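Local coordinates for NTF2 domain-containing protein (Chaetomium thermophilum, PDB 4X2H) that is of unknown function but folds as an NTF2-like domain that pairs with a different protein chain, possibly in nuclear transport, as for other NTF2-domain proteins, at residues E13-Q18 and F149-I154; D45-G50 and S177-A182; I80-V85 and G134-S139; D88-D93 and S128-F133. One frame throughout, in Å; residues are numbered along the deposited sequence.

Contact 1. Residues E13-Q18 and F149-I154; sequences EWYYRQ and FNDVFI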
# COMPACT_ATOMS: atom_id res chain seq x y z
N GLU B 13 -2.51 9.00 -11.34
CA GLU B 13 -3.25 9.60 -12.44
C GLU B 13 -2.85 8.94 -13.75
O GLU B 13 -3.69 8.63 -14.58
CB GLU B 13 -3.01 11.11 -12.50
CG GLU B 13 -3.95 11.86 -13.44
CD GLU B 13 -3.76 13.37 -13.37
OE1 GLU B 13 -3.32 13.87 -12.32
OE2 GLU B 13 -4.06 14.05 -14.38
N TRP B 14 -1.55 8.69 -13.92
CA TRP B 14 -1.05 8.08 -15.14
C TRP B 14 -1.51 6.63 -15.28
O TRP B 14 -2.06 6.24 -16.31
CB TRP B 14 0.48 8.12 -15.20
CG TRP B 14 1.01 7.32 -16.35
CD1 TRP B 14 1.07 7.71 -17.65
CD2 TRP B 14 1.55 5.99 -16.30
NE1 TRP B 14 1.61 6.70 -18.42
CE2 TRP B 14 1.91 5.64 -17.61
CE3 TRP B 14 1.75 5.06 -15.27
CZ2 TRP B 14 2.46 4.40 -17.93
CZ3 TRP B 14 2.30 3.83 -15.59
CH2 TRP B 14 2.65 3.51 -16.91
N TYR B 15 -1.27 5.84 -14.24
CA TYR B 15 -1.48 4.40 -14.28
C TYR B 15 -2.94 4.02 -14.60
O TYR B 15 -3.20 3.24 -15.52
CB TYR B 15 -1.06 3.80 -12.93
CG TYR B 15 -1.22 2.30 -12.85
CD1 TYR B 15 -0.20 1.44 -13.23
CD2 TYR B 15 -2.40 1.73 -12.37
CE1 TYR B 15 -0.35 0.07 -13.16
CE2 TYR B 15 -2.55 0.37 -12.29
CZ TYR B 15 -1.53 -0.46 -12.69
OH TYR B 15 -1.69 -1.82 -12.60
N TYR B 16 -3.88 4.58 -13.87
CA TYR B 16 -5.27 4.21 -14.08
C TYR B 16 -5.86 4.88 -15.32
O TYR B 16 -6.84 4.39 -15.88
CB TYR B 16 -6.07 4.54 -12.81
CG TYR B 16 -5.61 3.68 -11.65
CD1 TYR B 16 -6.03 2.36 -11.52
CD2 TYR B 16 -4.71 4.16 -10.72
CE1 TYR B 16 -5.59 1.56 -10.48
CE2 TYR B 16 -4.26 3.38 -9.68
CZ TYR B 16 -4.70 2.08 -9.56
OH TYR B 16 -4.24 1.30 -8.52
N ARG B 17 -5.24 5.96 -15.80
CA ARG B 17 -5.66 6.55 -17.07
C ARG B 17 -5.30 5.60 -18.22
O ARG B 17 -6.08 5.44 -19.15
CB ARG B 17 -5.00 7.92 -17.29
CG ARG B 17 -5.54 8.68 -18.49
CD ARG B 17 -4.59 9.78 -18.94
NE ARG B 17 -3.93 10.44 -17.81
CZ ARG B 17 -2.62 10.69 -17.73
NH1 ARG B 17 -1.80 10.36 -18.72
NH2 ARG B 17 -2.14 11.29 -16.66
N GLN B 18 -4.13 4.97 -18.15
CA GLN B 18 -3.72 4.02 -19.19
C GLN B 18 -4.71 2.87 -19.26
O GLN B 18 -5.19 2.50 -20.33
CB GLN B 18 -2.31 3.48 -18.93
CG GLN B 18 -1.19 4.51 -18.84
CD GLN B 18 -1.36 5.67 -19.81
OE1 GLN B 18 -1.68 6.79 -19.42
NE2 GLN B 18 -1.14 5.39 -21.09
N PHE B 149 -11.50 -2.52 -5.37
CA PHE B 149 -10.12 -2.92 -5.58
C PHE B 149 -9.20 -2.21 -4.63
O PHE B 149 -9.48 -1.10 -4.16
CB PHE B 149 -9.66 -2.69 -7.03
CG PHE B 149 -9.27 -1.28 -7.35
CD1 PHE B 149 -10.20 -0.39 -7.85
CD2 PHE B 149 -7.96 -0.85 -7.20
CE1 PHE B 149 -9.85 0.92 -8.16
CE2 PHE B 149 -7.60 0.45 -7.51
CZ PHE B 149 -8.55 1.34 -8.00
N ASN B 150 -8.10 -2.89 -4.34
CA ASN B 150 -7.03 -2.37 -3.52
C ASN B 150 -5.71 -2.74 -4.20
O ASN B 150 -5.42 -3.92 -4.39
CB ASN B 150 -7.11 -2.93 -2.10
CG ASN B 150 -5.93 -2.53 -1.24
OD1 ASN B 150 -5.32 -3.37 -0.59
ND2 ASN B 150 -5.60 -1.25 -1.24
N ASP B 151 -4.97 -1.71 -4.60
CA ASP B 151 -3.65 -1.86 -5.22
C ASP B 151 -2.59 -1.39 -4.24
O ASP B 151 -2.77 -0.38 -3.57
CB ASP B 151 -3.55 -1.02 -6.50
CG ASP B 151 -3.73 -1.83 -7.77
OD1 ASP B 151 -3.40 -3.03 -7.79
OD2 ASP B 151 -4.19 -1.24 -8.78
N VAL B 152 -1.48 -2.12 -4.15
CA VAL B 152 -0.31 -1.60 -3.46
C VAL B 152 0.90 -1.70 -4.38
O VAL B 152 1.05 -2.66 -5.13
CB VAL B 152 -0.03 -2.32 -2.11
CG1 VAL B 152 -1.16 -2.04 -1.11
CG2 VAL B 152 0.19 -3.82 -2.32
N PHE B 153 1.74 -0.67 -4.32
CA PHE B 153 2.93 -0.58 -5.16
C PHE B 153 4.13 -0.22 -4.32
O PHE B 153 4.01 0.56 -3.37
CB PHE B 153 2.80 0.49 -6.24
CG PHE B 153 1.62 0.32 -7.15
CD1 PHE B 153 0.41 0.92 -6.85
CD2 PHE B 153 1.73 -0.39 -8.33
CE1 PHE B 153 -0.66 0.81 -7.69
CE2 PHE B 153 0.66 -0.51 -9.18
CZ PHE B 153 -0.54 0.08 -8.86
N ILE B 154 5.28 -0.77 -4.68
CA ILE B 154 6.54 -0.19 -4.24
C ILE B 154 7.15 0.54 -5.44
O ILE B 154 7.40 -0.06 -6.49
CB ILE B 154 7.51 -1.23 -3.68
CG1 ILE B 154 6.92 -1.83 -2.40
CG2 ILE B 154 8.86 -0.59 -3.37
CD1 ILE B 154 7.68 -3.02 -1.86

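Contact 2. Residues D45-G50 and S177-A182; sequences DITING and SHKYRA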
# COMPACT_ATOMS: atom_id res chain seq x y z
N ASP B 45 8.03 -7.61 -8.98
CA ASP B 45 7.27 -8.66 -8.31
C ASP B 45 5.79 -8.32 -8.38
O ASP B 45 5.34 -7.39 -7.72
CB ASP B 45 7.72 -8.83 -6.87
CG ASP B 45 7.14 -10.06 -6.22
OD1 ASP B 45 5.91 -10.09 -5.99
OD2 ASP B 45 7.90 -11.02 -5.94
N ILE B 46 5.05 -9.08 -9.18
CA ILE B 46 3.65 -8.78 -9.48
C ILE B 46 2.74 -9.92 -9.03
O ILE B 46 2.93 -11.06 -9.44
CB ILE B 46 3.43 -8.52 -10.98
CG1 ILE B 46 4.37 -7.42 -11.48
CG2 ILE B 46 1.99 -8.14 -11.26
CD1 ILE B 46 4.39 -7.27 -12.99
N THR B 47 1.76 -9.58 -8.20
CA THR B 47 0.74 -10.54 -7.76
C THR B 47 -0.62 -9.97 -8.10
O THR B 47 -0.96 -8.87 -7.66
CB THR B 47 0.84 -10.83 -6.25
OG1 THR B 47 2.20 -11.07 -5.89
CG2 THR B 47 -0.00 -12.05 -5.89
N ILE B 48 -1.40 -10.71 -8.89
CA ILE B 48 -2.71 -10.26 -9.33
C ILE B 48 -3.78 -11.20 -8.78
O ILE B 48 -3.90 -12.33 -9.24
CB ILE B 48 -2.81 -10.21 -10.87
CG1 ILE B 48 -1.70 -9.33 -11.46
CG2 ILE B 48 -4.19 -9.71 -11.31
CD1 ILE B 48 -1.71 -7.88 -10.99
N ASN B 49 -4.53 -10.72 -7.79
CA ASN B 49 -5.54 -11.53 -7.11
C ASN B 49 -4.93 -12.85 -6.65
O ASN B 49 -5.57 -13.90 -6.73
CB ASN B 49 -6.74 -11.78 -8.02
CG ASN B 49 -7.80 -10.70 -7.91
OD1 ASN B 49 -7.75 -9.86 -7.01
ND2 ASN B 49 -8.77 -10.73 -8.80
N GLY B 50 -3.69 -12.79 -6.18
CA GLY B 50 -3.03 -13.95 -5.60
C GLY B 50 -2.26 -14.81 -6.59
O GLY B 50 -1.63 -15.79 -6.21
N SER B 177 7.42 -3.42 -7.14
CA SER B 177 6.48 -4.43 -6.66
C SER B 177 5.06 -3.93 -6.83
O SER B 177 4.81 -2.73 -6.76
CB SER B 177 6.72 -4.77 -5.18
OG SER B 177 7.96 -5.42 -4.98
N HIS B 178 4.14 -4.87 -7.04
CA HIS B 178 2.75 -4.54 -7.28
C HIS B 178 1.89 -5.71 -6.83
O HIS B 178 2.11 -6.83 -7.26
CB HIS B 178 2.52 -4.25 -8.76
CG HIS B 178 1.08 -4.03 -9.13
ND1 HIS B 178 0.62 -4.19 -10.41
CD2 HIS B 178 0.01 -3.66 -8.38
CE1 HIS B 178 -0.68 -3.93 -10.45
NE2 HIS B 178 -1.07 -3.61 -9.23
N LYS B 179 0.94 -5.43 -5.94
CA LYS B 179 -0.09 -6.40 -5.59
C LYS B 179 -1.46 -5.82 -5.87
O LYS B 179 -1.79 -4.73 -5.40
CB LYS B 179 -0.01 -6.82 -4.12
CG LYS B 179 1.34 -7.34 -3.69
CD LYS B 179 1.31 -7.67 -2.21
CE LYS B 179 2.62 -8.27 -1.74
NZ LYS B 179 2.98 -9.48 -2.52
N TYR B 180 -2.25 -6.57 -6.62
CA TYR B 180 -3.60 -6.18 -6.97
C TYR B 180 -4.60 -7.12 -6.32
O TYR B 180 -4.41 -8.33 -6.34
CB TYR B 180 -3.76 -6.20 -8.49
CG TYR B 180 -5.17 -5.97 -8.99
CD1 TYR B 180 -6.06 -7.02 -9.13
CD2 TYR B 180 -5.59 -4.70 -9.36
CE1 TYR B 180 -7.33 -6.82 -9.61
CE2 TYR B 180 -6.87 -4.49 -9.85
CZ TYR B 180 -7.73 -5.55 -9.97
OH TYR B 180 -9.00 -5.33 -10.45
N ARG B 181 -5.64 -6.54 -5.74
CA ARG B 181 -6.76 -7.30 -5.21
C ARG B 181 -8.07 -6.63 -5.59
O ARG B 181 -8.22 -5.42 -5.46
CB ARG B 181 -6.67 -7.42 -3.69
CG ARG B 181 -5.74 -8.52 -3.21
CD ARG B 181 -6.39 -9.89 -3.41
NE ARG B 181 -5.49 -10.99 -3.07
CZ ARG B 181 -5.75 -12.27 -3.31
NH1 ARG B 181 -6.89 -12.62 -3.90
NH2 ARG B 181 -4.87 -13.20 -2.97
N ALA B 182 -9.00 -7.44 -6.07
CA ALA B 182 -10.34 -6.97 -6.36
C ALA B 182 -11.33 -8.05 -5.95
O ALA B 182 -11.05 -9.24 -6.11
CB ALA B 182 -10.48 -6.63 -7.84
O HOH W 1 3.74 -8.79 -5.57
O HOH W 2 -2.57 -10.19 -5.20

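Contact 3. Residues I80-V85 and G134-S139; sequences IGRKPV and GASPRS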
# COMPACT_ATOMS: atom_id res chain seq x y z
N ILE B 80 -25.36 -1.59 -26.20
CA ILE B 80 -24.58 -0.47 -26.72
C ILE B 80 -24.49 0.64 -25.68
O ILE B 80 -25.39 0.82 -24.87
CB ILE B 80 -25.19 0.09 -28.02
CG1 ILE B 80 -26.65 0.48 -27.80
CG2 ILE B 80 -25.05 -0.93 -29.14
CD1 ILE B 80 -27.32 1.11 -29.00
N GLY B 81 -23.37 1.37 -25.70
CA GLY B 81 -23.18 2.50 -24.81
C GLY B 81 -22.55 2.13 -23.48
O GLY B 81 -22.47 2.98 -22.58
N ARG B 82 -22.11 0.88 -23.33
CA ARG B 82 -21.47 0.43 -22.10
C ARG B 82 -19.98 0.27 -22.28
O ARG B 82 -19.51 -0.23 -23.31
CB ARG B 82 -22.07 -0.89 -21.62
CG ARG B 82 -23.57 -0.86 -21.40
CD ARG B 82 -23.97 0.27 -20.46
NE ARG B 82 -25.41 0.22 -20.17
CZ ARG B 82 -25.95 -0.42 -19.14
NH1 ARG B 82 -25.19 -1.08 -18.27
NH2 ARG B 82 -27.27 -0.40 -18.98
N LYS B 83 -19.23 0.72 -21.28
CA LYS B 83 -17.79 0.52 -21.23
C LYS B 83 -17.52 -0.79 -20.51
O LYS B 83 -18.03 -1.00 -19.41
CB LYS B 83 -17.13 1.69 -20.51
CG LYS B 83 -15.61 1.67 -20.50
CD LYS B 83 -15.07 2.98 -19.97
CE LYS B 83 -13.57 2.92 -19.70
NZ LYS B 83 -12.81 2.40 -20.86
N PRO B 84 -16.72 -1.69 -21.12
CA PRO B 84 -16.48 -3.00 -20.50
C PRO B 84 -15.94 -2.92 -19.07
O PRO B 84 -16.50 -3.56 -18.19
CB PRO B 84 -15.46 -3.64 -21.44
CG PRO B 84 -15.80 -3.08 -22.77
CD PRO B 84 -16.18 -1.65 -22.49
N VAL B 85 -14.87 -2.16 -18.86
CA VAL B 85 -14.24 -2.07 -17.54
C VAL B 85 -13.81 -0.64 -17.25
O VAL B 85 -13.21 0.01 -18.10
CB VAL B 85 -13.00 -2.99 -17.43
CG1 VAL B 85 -12.40 -2.92 -16.03
CG2 VAL B 85 -13.34 -4.43 -17.78
N GLY B 134 -19.31 -3.14 -17.27
CA GLY B 134 -20.50 -2.97 -18.08
C GLY B 134 -21.33 -1.74 -17.76
O GLY B 134 -22.52 -1.68 -18.08
N ALA B 135 -20.71 -0.75 -17.13
CA ALA B 135 -21.38 0.50 -16.80
C ALA B 135 -21.27 1.50 -17.94
O ALA B 135 -20.34 1.44 -18.75
CB ALA B 135 -20.80 1.10 -15.53
N SER B 136 -22.22 2.42 -18.01
CA SER B 136 -22.10 3.57 -18.90
C SER B 136 -20.85 4.34 -18.47
O SER B 136 -20.51 4.34 -17.29
CB SER B 136 -23.35 4.45 -18.85
OG SER B 136 -24.51 3.70 -19.17
N PRO B 137 -20.17 5.00 -19.42
CA PRO B 137 -18.83 5.55 -19.16
C PRO B 137 -18.71 6.48 -17.94
O PRO B 137 -17.62 6.59 -17.39
CB PRO B 137 -18.52 6.34 -20.44
CG PRO B 137 -19.32 5.68 -21.49
CD PRO B 137 -20.58 5.21 -20.82
N ARG B 138 -19.80 7.13 -17.53
CA ARG B 138 -19.76 8.04 -16.39
C ARG B 138 -20.74 7.67 -15.29
O ARG B 138 -21.01 8.47 -14.40
CB ARG B 138 -20.04 9.47 -16.86
CG ARG B 138 -19.11 9.96 -17.94
CD ARG B 138 -19.28 11.44 -18.17
NE ARG B 138 -18.97 11.82 -19.54
CZ ARG B 138 -19.21 13.03 -20.05
NH1 ARG B 138 -18.90 13.29 -21.31
NH2 ARG B 138 -19.76 13.97 -19.30
N SER B 139 -21.27 6.45 -15.35
CA SER B 139 -22.26 6.00 -14.38
C SER B 139 -21.63 5.13 -13.30
O SER B 139 -20.74 4.33 -13.58
CB SER B 139 -23.38 5.23 -15.08
OG SER B 139 -24.24 4.63 -14.13
O HOH W 3 -25.58 3.77 -21.81
O HOH W 4 -17.79 -0.19 -16.92

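Contact 4. Residues D88-D93 and S128-F133; sequences DVDCFD and SGSVYF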
# COMPACT_ATOMS: atom_id res chain seq x y z
N ASP B 88 -12.25 3.40 -10.95
CA ASP B 88 -12.45 4.69 -10.30
C ASP B 88 -11.65 4.72 -9.01
O ASP B 88 -11.92 3.92 -8.12
CB ASP B 88 -13.93 4.94 -9.99
CG ASP B 88 -14.74 5.31 -11.21
OD1 ASP B 88 -14.20 5.27 -12.34
OD2 ASP B 88 -15.94 5.62 -11.04
N VAL B 89 -10.68 5.62 -8.92
CA VAL B 89 -9.87 5.74 -7.72
C VAL B 89 -10.59 6.58 -6.68
O VAL B 89 -11.05 7.69 -6.98
CB VAL B 89 -8.49 6.36 -8.02
CG1 VAL B 89 -7.69 6.54 -6.74
CG2 VAL B 89 -7.73 5.49 -9.00
N ASP B 90 -10.70 6.06 -5.46
CA ASP B 90 -11.39 6.74 -4.37
C ASP B 90 -10.40 7.35 -3.38
O ASP B 90 -10.69 8.37 -2.76
CB ASP B 90 -12.32 5.77 -3.64
CG ASP B 90 -13.58 5.47 -4.43
OD1 ASP B 90 -14.10 6.38 -5.11
OD2 ASP B 90 -14.06 4.32 -4.36
N CYS B 91 -9.25 6.71 -3.21
CA CYS B 91 -8.23 7.23 -2.31
C CYS B 91 -6.88 6.59 -2.57
O CYS B 91 -6.79 5.51 -3.14
CB CYS B 91 -8.64 7.00 -0.85
SG CYS B 91 -8.75 5.26 -0.35
N PHE B 92 -5.83 7.30 -2.17
CA PHE B 92 -4.51 6.70 -2.13
C PHE B 92 -3.69 7.34 -1.02
O PHE B 92 -4.01 8.42 -0.53
CB PHE B 92 -3.80 6.83 -3.48
CG PHE B 92 -3.55 8.24 -3.91
CD1 PHE B 92 -4.52 8.94 -4.63
CD2 PHE B 92 -2.36 8.88 -3.62
CE1 PHE B 92 -4.30 10.24 -5.04
CE2 PHE B 92 -2.13 10.18 -4.03
CZ PHE B 92 -3.10 10.86 -4.74
N ASP B 93 -2.63 6.64 -0.64
CA ASP B 93 -1.76 7.08 0.44
C ASP B 93 -0.36 6.58 0.14
O ASP B 93 -0.19 5.47 -0.36
CB ASP B 93 -2.25 6.55 1.79
CG ASP B 93 -1.37 6.99 2.95
OD1 ASP B 93 -1.62 8.07 3.51
OD2 ASP B 93 -0.44 6.23 3.30
N SER B 128 -7.07 2.58 -3.46
CA SER B 128 -8.33 1.86 -3.36
C SER B 128 -9.41 2.57 -4.15
O SER B 128 -9.37 3.78 -4.36
CB SER B 128 -8.75 1.72 -1.89
OG SER B 128 -7.83 0.89 -1.19
N GLY B 129 -10.39 1.79 -4.61
CA GLY B 129 -11.47 2.34 -5.40
C GLY B 129 -12.40 1.24 -5.86
O GLY B 129 -12.45 0.17 -5.26
N SER B 130 -13.13 1.51 -6.94
CA SER B 130 -14.08 0.55 -7.48
C SER B 130 -13.73 0.19 -8.92
O SER B 130 -13.13 0.99 -9.65
CB SER B 130 -15.50 1.11 -7.42
OG SER B 130 -15.88 1.40 -6.09
N VAL B 131 -14.09 -1.03 -9.29
CA VAL B 131 -14.02 -1.48 -10.68
C VAL B 131 -15.45 -1.69 -11.16
O VAL B 131 -16.19 -2.48 -10.58
CB VAL B 131 -13.26 -2.81 -10.84
CG1 VAL B 131 -12.87 -3.01 -12.30
CG2 VAL B 131 -12.05 -2.86 -9.94
N TYR B 132 -15.83 -0.99 -12.22
CA TYR B 132 -17.16 -1.13 -12.79
C TYR B 132 -17.13 -1.92 -14.08
O TYR B 132 -16.42 -1.57 -15.02
CB TYR B 132 -17.79 0.24 -13.04
CG TYR B 132 -18.03 1.02 -11.78
CD1 TYR B 132 -19.22 0.89 -11.08
CD2 TYR B 132 -17.07 1.89 -11.28
CE1 TYR B 132 -19.44 1.59 -9.91
CE2 TYR B 132 -17.29 2.60 -10.12
CZ TYR B 132 -18.48 2.45 -9.44
OH TYR B 132 -18.70 3.16 -8.28
N PHE B 133 -17.90 -3.01 -14.12
CA PHE B 133 -18.04 -3.82 -15.32
C PHE B 133 -19.37 -3.55 -16.00
O PHE B 133 -20.43 -3.69 -15.40
CB PHE B 133 -17.92 -5.30 -14.96
CG PHE B 133 -16.58 -5.68 -14.42
CD1 PHE B 133 -16.28 -5.47 -13.09
CD2 PHE B 133 -15.62 -6.22 -15.25
CE1 PHE B 133 -15.03 -5.82 -12.59
CE2 PHE B 133 -14.38 -6.57 -14.76
CZ PHE B 133 -14.08 -6.36 -13.42
O HOH W 5 -16.91 5.31 -8.12
O HOH W 6 -15.99 4.05 -5.81

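Contact 1. Residues E13-Q18 and F149-I154
The shortest link between helix 13-18 and strand 149-154 is a hydrogen bond made tip to tip: the Tyr16 hydroxyl donates to Asp151, with OH 2.6 Å from OD2. It meets the anti lone pair, on the side turned away from OD1, and the phenol and carboxylate planes lie 38° apart. The same hydroxyl sits in the plane of the Phe153 ring, at its edge, with OH 3.7 Å from CE1. Tyr16 CE1 also touches Phe149 CE2 at 3.8 Å, the two rings meeting obliquely. Tyr15 meets the strand through a T-shaped pair, the edge of Phe153 directed at the Tyr15 face with centroids 5.2 Å apart. The two tyrosines brace one another, for Tyr15 CD2 lies over the centre of the Tyr16 ring. Tyr15 CG is anti to the backbone N (chi1 -179°), which sends its ring toward the strand; its OH is hydrogen-bonded to Trp59 NE1 of helix 56-66. Behind Asp151, His178 NE2 bonds OD1. Helix 3-20 thus packs on the curved sheet as in other NTF2-like folds. With a partner on each oxygen, the buried Asp151 carboxylate is probably kept ionised and would probably favour a proton on His178 NE2.

Contact 2. Residues D45-G50 and S177-A182
Strands 45-48 and 177-182 run parallel, Asp45 to Ile48 pairing with Ser177 to Tyr180. Ser177 OG bonds a polar side chain of the partner protein. His178 N donates to Asp45 O at 2.9 Å, while His178 O receives Thr47 N at 2.9 Å. Its ring, CG anti to the backbone N (chi1 175°), approaches Ile48 CD1 obliquely through CE1 at 4.1 Å. Lys179 runs alongside Thr47 on the other face; its NZ bonds a polar side chain of the partner protein and a water shared with Thr47 OG1 and Asp45 OD1, itself salt-bridged to a basic side chain of that protein. Tyr180 N donates to Thr47 O at 2.8 Å, its O accepts from Asn49 N at 2.8 Å, and its CB packs on Ile48 CD1 at 3.6 Å. Arg181 bends at chi2 (-75°) to lay one guanidinium face over the Asn49-Gly50 peptide (Asn49 C 3.3 Å above its plane), its NE salt-bridged to an acidic side chain of the partner protein. An alanine here would remove the guanidinium, and would probably leave the Asn49-Gly50 turn less well covered and the hold on the other protein weaker. Ala182 N closes the series on Asn49 OD1 (2.9 Å), which offers an in-plane lone pair and stands in for a strand carbonyl. The ladder thus outlasts the strand through a side-chain amide, and charged groups tie the sheet to the other protein.

Contact 3. Residues I80-V85 and G134-S139
This contact closes the far end of the antiparallel pair formed by strands 83-96 and 122-135 of the NTF2-like sheet, where both strands turn a corner, at Pro84 and at Gly134. Beyond it, segment 134-139 enters a type I beta turn from Ser136 to Ser139. Gly134, at positive phi, is held from both ends. Its N-H goes mainly to Pro84 O at 3.0 Å, with a weak second bond to Lys83 O, and the donor stands above the Pro84 carbonyl plane. Its carbonyl is taken by Arg82: NH1 lies 2.7 Å from Gly134 O, almost along the C=O axis, and that oxygen is only 4° out of the guanidinium plane. The bend of Arg82 at chi2 (-54°) folds the chain back to make this possible, passing CD within 3.4 Å of that same Gly134 O and CD beside Ser136 OG at 3.7 Å. Ser136 OG itself is hydrogen-bonded to Asp142. The Lys83 side chain leads away to Asn20 O, but its backbone N donates to Ala135 O at 2.9 Å. Pro137 CD touches Gly81 O. A water bridges two further backbone groups, donating to Lys83 O at 2.6 Å and accepting from Ala135 N at 3.0 Å.

Contact 4. Residues D88-D93 and S128-F133
Ser128, Asp88 and Ser130 lose the most surface where strands 88-93 and 128-132 run antiparallel. Ser128 O grips two donors, Asp90 N at 2.9 Å, in the carbonyl plane, and Cys91 N at 3.1 Å, from above it. Ser128 N answers to Cys91 O, while its CB meets Cys91 SG at 3.9 Å; Cys91 has been seen in an interchain disulfide. Asp88 and Ser130 form a hydrogen-bonded pair, the Asp88 N to Ser130 O bond being 2.9 Å and almost straight (177°). The Asp88 and Tyr132 side chains cross at about a right angle, their flat groups 56° apart, with OD2 3.4 Å from CE2. Asp88 OD2 also accepts from a water bonded to Tyr132 OH and makes a salt bridge with Arg86. An alanine in place of Asp88 would remove this partner of Arg86 and would probably leave that side chain, the water and the Tyr132 ring less well held. Ser130 OG shares a second water with Asp90 OD2. Gly129 brings its CA within 3.2 Å of Asp88 O, leaving no room for a side chain. Asp90 and Cys91 thus both face Ser128: a classic beta bulge at one edge of the NTF2-like sheet within this chain.

All four contacts belong to one NTF2-like sheet and the helix packed on it. Strand 149-154 is the hub: Phe149 N lies 2.9 Å from Gly129 O of contact 4, and Asn150 N lies 2.8 Å from Arg181 O of contact 2, both probable hydrogen bonds. The centres of contacts 1 and 4 are accordingly about 9 Å apart and those of contacts 1 and 2 about 11 Å. Contact 3 continues the strand pair of contact 4, 16 Å away between centres, joined by Val85 CG1 against Val131 CG1 at 3.8 Å; from contact 2 it is 25 Å away. No catalytic site is identified; instead, residues of every contact approach the partner protein.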